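Local coordinates for protein toll (Drosophila melanogaster, PDB 4LXR) that serves as a cell-surface receptor for the cleaved cytokine Spätzle C-106, switching on Toll signalling in embryonic dorsal-ventral patterning and antifungal immunity, at residues Pro292-Leu306 with Gln316-Leu330. Numbering follows the deposited sequence.
With NAG (2-acetamido-2-deoxy-beta-D-glucopyranose), chain D.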
loop_
_atom_site.group_PDB
_atom_site.type_symbol
_atom_site.label_atom_id
_atom_site.label_comp_id
_atom_site.label_asym_id
_atom_site.label_seq_id
_atom_site.Cartn_x
_atom_site.Cartn_y
_atom_site.Cartn_z
ATOM N N PRO A 292 -0.869 -1.140 -39.833
ATOM C CA PRO A 292 -0.142 0.135 -39.753
ATOM C C PRO A 292 -0.617 1.057 -38.616
ATOM O O PRO A 292 0.123 1.954 -38.230
ATOM C CB PRO A 292 -0.384 0.769 -41.136
ATOM C CG PRO A 292 -1.675 0.162 -41.622
ATOM C CD PRO A 292 -1.710 -1.240 -41.043
ATOM N N GLU A 293 -1.805 0.827 -38.063
ATOM C CA GLU A 293 -2.347 1.745 -37.054
ATOM C C GLU A 293 -2.571 1.077 -35.687
ATOM O O GLU A 293 -3.156 1.675 -34.787
ATOM C CB GLU A 293 -3.653 2.382 -37.562
ATOM C CG GLU A 293 -3.465 3.372 -38.725
ATOM C CD GLU A 293 -4.765 3.644 -39.503
ATOM O OE1 GLU A 293 -5.835 3.140 -39.102
ATOM O OE2 GLU A 293 -4.721 4.369 -40.518
ATOM N N LEU A 294 -2.129 -0.167 -35.543
ATOM C CA LEU A 294 -2.357 -0.906 -34.301
ATOM C C LEU A 294 -1.473 -0.387 -33.159
ATOM O O LEU A 294 -0.258 -0.326 -33.308
ATOM C CB LEU A 294 -2.099 -2.387 -34.532
ATOM C CG LEU A 294 -2.296 -3.345 -33.357
ATOM C CD1 LEU A 294 -3.738 -3.279 -32.793
ATOM C CD2 LEU A 294 -1.971 -4.745 -33.843
ATOM N N GLN A 295 -2.086 -0.003 -32.039
ATOM C CA GLN A 295 -1.346 0.546 -30.906
ATOM C C GLN A 295 -1.453 -0.263 -29.616
ATOM O O GLN A 295 -0.512 -0.288 -28.830
ATOM C CB GLN A 295 -1.774 1.981 -30.604
ATOM C CG GLN A 295 -1.467 2.977 -31.692
ATOM C CD GLN A 295 -1.914 4.377 -31.321
ATOM O OE1 GLN A 295 -3.086 4.601 -31.026
ATOM N NE2 GLN A 295 -0.980 5.322 -31.324
ATOM N N ILE A 296 -2.600 -0.891 -29.377
ATOM C CA ILE A 296 -2.861 -1.503 -28.071
ATOM C C ILE A 296 -3.316 -2.955 -28.170
ATOM O O ILE A 296 -4.235 -3.288 -28.942
ATOM C CB ILE A 296 -3.947 -0.723 -27.314
ATOM C CG1 ILE A 296 -3.472 0.703 -27.038
ATOM C CG2 ILE A 296 -4.323 -1.456 -26.004
ATOM C CD1 ILE A 296 -4.580 1.641 -26.635
ATOM N N LEU A 297 -2.676 -3.821 -27.394
ATOM C CA LEU A 297 -3.102 -5.210 -27.304
ATOM C C LEU A 297 -3.256 -5.652 -25.861
ATOM O O LEU A 297 -2.397 -5.365 -25.034
ATOM C CB LEU A 297 -2.134 -6.117 -28.046
ATOM C CG LEU A 297 -2.141 -5.859 -29.557
ATOM C CD1 LEU A 297 -0.930 -6.435 -30.202
ATOM C CD2 LEU A 297 -3.394 -6.436 -30.211
ATOM N N ARG A 298 -4.372 -6.320 -25.566
ATOM C CA ARG A 298 -4.617 -6.920 -24.259
ATOM C C ARG A 298 -4.954 -8.369 -24.497
ATOM O O ARG A 298 -5.987 -8.683 -25.088
ATOM C CB ARG A 298 -5.801 -6.268 -23.535
ATOM C CG ARG A 298 -5.846 -4.754 -23.577
ATOM C CD ARG A 298 -4.661 -4.112 -22.869
ATOM N NE ARG A 298 -4.873 -2.668 -22.755
ATOM C CZ ARG A 298 -3.959 -1.808 -22.317
ATOM N NH1 ARG A 298 -2.754 -2.233 -21.938
ATOM N NH2 ARG A 298 -4.255 -0.524 -22.255
ATOM N N LEU A 299 -4.093 -9.253 -24.015
ATOM C CA LEU A 299 -4.177 -10.662 -24.349
ATOM C C LEU A 299 -3.958 -11.472 -23.083
ATOM O O LEU A 299 -2.868 -11.461 -22.491
ATOM C CB LEU A 299 -3.122 -11.006 -25.409
ATOM C CG LEU A 299 -3.139 -10.159 -26.697
ATOM C CD1 LEU A 299 -1.860 -10.377 -27.514
ATOM C CD2 LEU A 299 -4.401 -10.457 -27.559
ATOM N N ARG A 300 -5.009 -12.158 -22.660
ATOM C CA ARG A 300 -4.956 -12.991 -21.469
ATOM C C ARG A 300 -5.900 -14.157 -21.702
ATOM O O ARG A 300 -7.127 -13.989 -21.717
ATOM C CB ARG A 300 -5.384 -12.190 -20.234
ATOM C CG ARG A 300 -5.427 -13.060 -18.982
ATOM C CD ARG A 300 -6.439 -12.593 -17.970
ATOM N NE ARG A 300 -6.327 -13.361 -16.733
ATOM C CZ ARG A 300 -6.222 -12.807 -15.532
ATOM N NH1 ARG A 300 -6.229 -11.488 -15.420
ATOM N NH2 ARG A 300 -6.111 -13.562 -14.448
ATOM N N ALA A 301 -5.333 -15.337 -21.900
ATOM C CA ALA A 301 -6.120 -16.491 -22.308
ATOM C C ALA A 301 -5.398 -17.820 -22.039
ATOM O O ALA A 301 -5.637 -18.814 -22.732
ATOM C CB ALA A 301 -6.469 -16.364 -23.777
ATOM N N GLU A 302 -4.529 -17.832 -21.025
ATOM C CA GLU A 302 -3.684 -18.994 -20.686
ATOM C C GLU A 302 -2.740 -19.351 -21.835
ATOM O O GLU A 302 -2.487 -20.522 -22.097
ATOM C CB GLU A 302 -4.508 -20.229 -20.321
ATOM C CG GLU A 302 -5.825 -19.959 -19.652
ATOM C CD GLU A 302 -5.662 -19.626 -18.213
ATOM O OE1 GLU A 302 -5.751 -18.425 -17.870
ATOM O OE2 GLU A 302 -5.456 -20.574 -17.429
ATOM N N LEU A 303 -2.233 -18.338 -22.526
ATOM C CA LEU A 303 -1.410 -18.574 -23.699
ATOM C C LEU A 303 -0.133 -19.287 -23.266
ATOM O O LEU A 303 0.505 -18.895 -22.272
ATOM C CB LEU A 303 -1.098 -17.240 -24.400
ATOM C CG LEU A 303 -2.290 -16.539 -25.061
ATOM C CD1 LEU A 303 -2.026 -15.035 -25.264
ATOM C CD2 LEU A 303 -2.677 -17.229 -26.387
ATOM N N GLN A 304 0.220 -20.339 -24.000
ATOM C CA GLN A 304 1.379 -21.163 -23.658
ATOM C C GLN A 304 2.630 -20.719 -24.413
ATOM O O GLN A 304 3.746 -20.847 -23.908
ATOM C CB GLN A 304 1.088 -22.646 -23.922
ATOM C CG GLN A 304 0.382 -23.337 -22.771
ATOM C CD GLN A 304 -0.075 -24.732 -23.123
ATOM O OE1 GLN A 304 -1.271 -24.999 -23.187
ATOM N NE2 GLN A 304 0.879 -25.638 -23.357
ATOM N N SER A 305 2.428 -20.195 -25.621
ATOM C CA SER A 305 3.521 -19.685 -26.442
ATOM C C SER A 305 2.985 -18.774 -27.545
ATOM O O SER A 305 1.790 -18.809 -27.868
ATOM C CB SER A 305 4.324 -20.842 -27.051
ATOM O OG SER A 305 3.514 -21.618 -27.905
ATOM N N LEU A 306 3.867 -17.944 -28.097
ATOM C CA LEU A 306 3.511 -17.039 -29.187
ATOM C C LEU A 306 4.434 -17.271 -30.386
ATOM O O LEU A 306 5.605 -17.623 -30.219
ATOM C CB LEU A 306 3.632 -15.587 -28.730
ATOM C CG LEU A 306 2.805 -15.187 -27.507
ATOM C CD1 LEU A 306 3.135 -13.752 -27.076
ATOM C CD2 LEU A 306 1.312 -15.359 -27.777
ATOM N N GLN A 316 3.599 0.559 -35.099
ATOM C CA GLN A 316 2.994 1.588 -34.255
ATOM C C GLN A 316 2.521 1.106 -32.890
ATOM O O GLN A 316 1.972 1.884 -32.120
ATOM C CB GLN A 316 1.833 2.288 -34.979
ATOM C CG GLN A 316 2.245 3.020 -36.253
ATOM C CD GLN A 316 3.516 3.824 -36.089
ATOM O OE1 GLN A 316 4.539 3.525 -36.712
ATOM N NE2 GLN A 316 3.464 4.851 -35.248
ATOM N N ILE A 317 2.714 -0.168 -32.580
ATOM C CA ILE A 317 2.263 -0.682 -31.289
ATOM C C ILE A 317 2.962 0.022 -30.112
ATOM O O ILE A 317 4.191 0.136 -30.082
ATOM C CB ILE A 317 2.474 -2.200 -31.192
ATOM C CG1 ILE A 317 1.656 -2.904 -32.292
ATOM C CG2 ILE A 317 2.067 -2.694 -29.834
ATOM C CD1 ILE A 317 1.778 -4.406 -32.291
ATOM N N THR A 318 2.174 0.503 -29.156
ATOM C CA THR A 318 2.715 1.236 -28.016
ATOM C C THR A 318 2.452 0.518 -26.689
ATOM O O THR A 318 3.173 0.722 -25.718
ATOM C CB THR A 318 2.121 2.660 -27.943
ATOM O OG1 THR A 318 0.686 2.577 -27.852
ATOM C CG2 THR A 318 2.528 3.486 -29.188
ATOM N N ASN A 319 1.413 -0.313 -26.637
ATOM C CA ASN A 319 1.041 -0.940 -25.375
ATOM C C ASN A 319 0.668 -2.382 -25.568
ATOM O O ASN A 319 -0.232 -2.687 -26.346
ATOM C CB ASN A 319 -0.135 -0.195 -24.742
ATOM C CG ASN A 319 0.199 1.245 -24.406
ATOM O OD1 ASN A 319 0.199 2.117 -25.276
ATOM N ND2 ASN A 319 0.478 1.492 -23.132
ATOM N N ILE A 320 1.367 -3.272 -24.869
ATOM C CA ILE A 320 1.072 -4.698 -24.930
ATOM C C ILE A 320 0.905 -5.231 -23.515
ATOM O O ILE A 320 1.796 -5.090 -22.682
ATOM C CB ILE A 320 2.207 -5.487 -25.603
ATOM C CG1 ILE A 320 2.488 -4.957 -27.004
ATOM C CG2 ILE A 320 1.895 -6.984 -25.631
ATOM C CD1 ILE A 320 3.548 -5.771 -27.750
ATOM N N SER A 321 -0.250 -5.825 -23.250
ATOM C CA SER A 321 -0.489 -6.527 -22.005
ATOM C C SER A 321 -0.557 -8.015 -22.302
ATOM O O SER A 321 -1.460 -8.471 -23.001
ATOM C CB SER A 321 -1.789 -6.045 -21.372
ATOM O OG SER A 321 -1.708 -4.658 -21.065
ATOM N N LEU A 322 0.416 -8.759 -21.785
ATOM C CA LEU A 322 0.496 -10.198 -21.980
ATOM C C LEU A 322 0.561 -10.879 -20.624
ATOM O O LEU A 322 0.926 -12.048 -20.500
ATOM C CB LEU A 322 1.702 -10.571 -22.846
ATOM C CG LEU A 322 1.325 -10.632 -24.332
ATOM C CD1 LEU A 322 2.554 -10.564 -25.201
ATOM C CD2 LEU A 322 0.532 -11.905 -24.587
ATOM N N GLY A 323 0.186 -10.117 -19.613
ATOM C CA GLY A 323 0.133 -10.602 -18.254
ATOM C C GLY A 323 -0.872 -11.721 -18.073
ATOM O O GLY A 323 -1.863 -11.807 -18.803
ATOM N N ASP A 324 -0.580 -12.586 -17.104
ATOM C CA ASP A 324 -1.456 -13.667 -16.672
ATOM C C ASP A 324 -1.697 -14.722 -17.736
ATOM O O ASP A 324 -2.823 -15.192 -17.916
ATOM C CB ASP A 324 -2.784 -13.130 -16.122
ATOM C CG ASP A 324 -2.588 -12.219 -14.934
ATOM O OD1 ASP A 324 -2.458 -12.723 -13.790
ATOM O OD2 ASP A 324 -2.561 -10.995 -15.144
ATOM N N ASN A 325 -0.637 -15.094 -18.441
ATOM C CA ASN A 325 -0.715 -16.250 -19.324
ATOM C C ASN A 325 0.159 -17.335 -18.746
ATOM O O ASN A 325 0.467 -17.280 -17.559
ATOM C CB ASN A 325 -0.348 -15.865 -20.754
ATOM C CG ASN A 325 -1.398 -14.971 -21.378
ATOM O OD1 ASN A 325 -2.502 -15.423 -21.663
ATOM N ND2 ASN A 325 -1.076 -13.697 -21.556
ATOM N N LEU A 326 0.551 -18.312 -19.560
ATOM C CA LEU A 326 1.396 -19.414 -19.092
ATOM C C LEU A 326 2.728 -19.466 -19.844
ATOM O O LEU A 326 3.306 -20.538 -20.014
ATOM C CB LEU A 326 0.654 -20.754 -19.250
ATOM C CG LEU A 326 -0.658 -20.870 -18.455
ATOM C CD1 LEU A 326 -1.431 -22.145 -18.822
ATOM C CD2 LEU A 326 -0.374 -20.818 -16.948
ATOM N N LEU A 327 3.216 -18.307 -20.281
ATOM C CA LEU A 327 4.383 -18.239 -21.158
ATOM C C LEU A 327 5.659 -18.676 -20.433
ATOM O O LEU A 327 5.936 -18.191 -19.336
ATOM C CB LEU A 327 4.520 -16.812 -21.718
ATOM C CG LEU A 327 3.336 -16.311 -22.566
ATOM C CD1 LEU A 327 3.342 -14.798 -22.750
ATOM C CD2 LEU A 327 3.297 -16.991 -23.922
ATOM N N LYS A 328 6.412 -19.604 -21.029
ATOM C CA LYS A 328 7.698 -20.047 -20.462
ATOM C C LYS A 328 8.871 -19.255 -21.025
ATOM O O LYS A 328 9.891 -19.083 -20.345
ATOM C CB LYS A 328 7.949 -21.533 -20.699
ATOM C CG LYS A 328 7.022 -22.471 -19.948
ATOM C CD LYS A 328 7.291 -23.930 -20.326
ATOM C CE LYS A 328 6.268 -24.856 -19.685
ATOM N NZ LYS A 328 5.953 -24.445 -18.280
ATOM N N THR A 329 8.726 -18.800 -22.268
ATOM C CA THR A 329 9.675 -17.884 -22.900
ATOM C C THR A 329 8.992 -17.166 -24.069
ATOM O O THR A 329 7.793 -17.344 -24.306
ATOM C CB THR A 329 10.952 -18.623 -23.396
ATOM O OG1 THR A 329 11.975 -17.672 -23.749
ATOM C CG2 THR A 329 10.630 -19.522 -24.589
ATOM N N LEU A 330 9.758 -16.347 -24.784
ATOM C CA LEU A 330 9.261 -15.618 -25.939
ATOM C C LEU A 330 10.258 -15.799 -27.070
ATOM O O LEU A 330 11.456 -15.814 -26.819
ATOM C CB LEU A 330 9.146 -14.130 -25.611
ATOM C CG LEU A 330 8.120 -13.731 -24.555
ATOM C CD1 LEU A 330 8.152 -12.227 -24.365
ATOM C CD2 LEU A 330 6.728 -14.193 -24.973
HETATM C C1 NAG D . 0.711 2.858 -22.713
HETATM C C2 NAG D . -0.414 3.526 -21.905
HETATM C C3 NAG D . 0.017 4.914 -21.440
HETATM C C4 NAG D . 1.366 4.865 -20.731
HETATM C C5 NAG D . 2.397 4.144 -21.598
HETATM C C6 NAG D . 3.742 3.964 -20.919
HETATM C C7 NAG D . -2.709 2.836 -22.428
HETATM C C8 NAG D . -3.911 3.078 -23.297
HETATM N N2 NAG D . -1.650 3.613 -22.666
HETATM O O3 NAG D . -0.977 5.442 -20.569
HETATM O O4 NAG D . 1.813 6.198 -20.509
HETATM O O5 NAG D . 1.917 2.836 -21.927
HETATM O O6 NAG D . 3.626 3.333 -19.648
HETATM O O7 NAG D . -2.697 1.971 -21.556
HETATM O O HOH W 1 1.203 -0.999 -35.633
HETATM O O HOH W 2 1.745 4.644 -32.280
HETATM O O HOH W 3 -0.382 -0.400 -21.041
HETATM O O HOH W 4 -2.739 -9.669 -20.357
HETATM O O HOH W 5 6.402 -20.255 -23.873
HETATM O O HOH W 6 6.681 -17.937 -26.957
#
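The guanidinium of Arg300 lies flat on Asp324, whose CB sits 3.5 Å from the guanidinium CZ, over the centre of one face. The guanidinium and carboxylate planes are stacked, 4° apart, and the oxygen lies well out of the guanidinium plane; no N-H points at it, and the long salt bridge from Arg300 NH1 to Asp324 OD2 (3.7 Å) is one of charge only. The guanidinium of Arg298 is used at its edge instead: NH1 donates to Ser321 OG (2.8 Å), NH2 to O7 of the NAG carried by Asn319 (3.0 Å), and water 3 joins NH1 to Asn319 ND2, while Ile296 CG2 lies against one face. A bend at chi2 (-64°) brings the head of Arg298 alongside the small Ser321. The carboxamide of Asn325 is gripped at both ends. Its OD1 accepts, at a tilt, from Ala301 N (2.8 Å) and Leu303 N (3.1 Å), and ND2 gives its hydrogens, close to the amide plane, to Leu299 O and to Leu322 O of its own turn. Asparagine suits this buried place because one flat group both accepts and donates, satisfying backbone atoms at the strand end and in the following turn. Asn349 repeats the role one turn on, bonding Leu322 O and Leu327 N.

Strands 296-299 and 319-321, which carry Arg298 and Ser321, run parallel, with Leu297 N bonded to Asn319 O and Ser321 N to Leu297 O. Leucine and isoleucine fill the interior: Leu297 CD1 meets Ile317 CD1 at 4.0 Å, and Leu306 and Leu322 touch tip to tip through their CD1 methyls (3.7 Å).

This is the asparagine ladder of the Toll ectodomain's leucine-rich-repeat solenoid, here joining LRR 7 to LRR 8. Its chemistry divides by side: aliphatic branches and carboxamide hydrogen bonds hold successive turns together inside, whereas the strand side and the loops just after it carry charge and sugar, Arg298 packing on one Spätzle chain and Arg300 on the other.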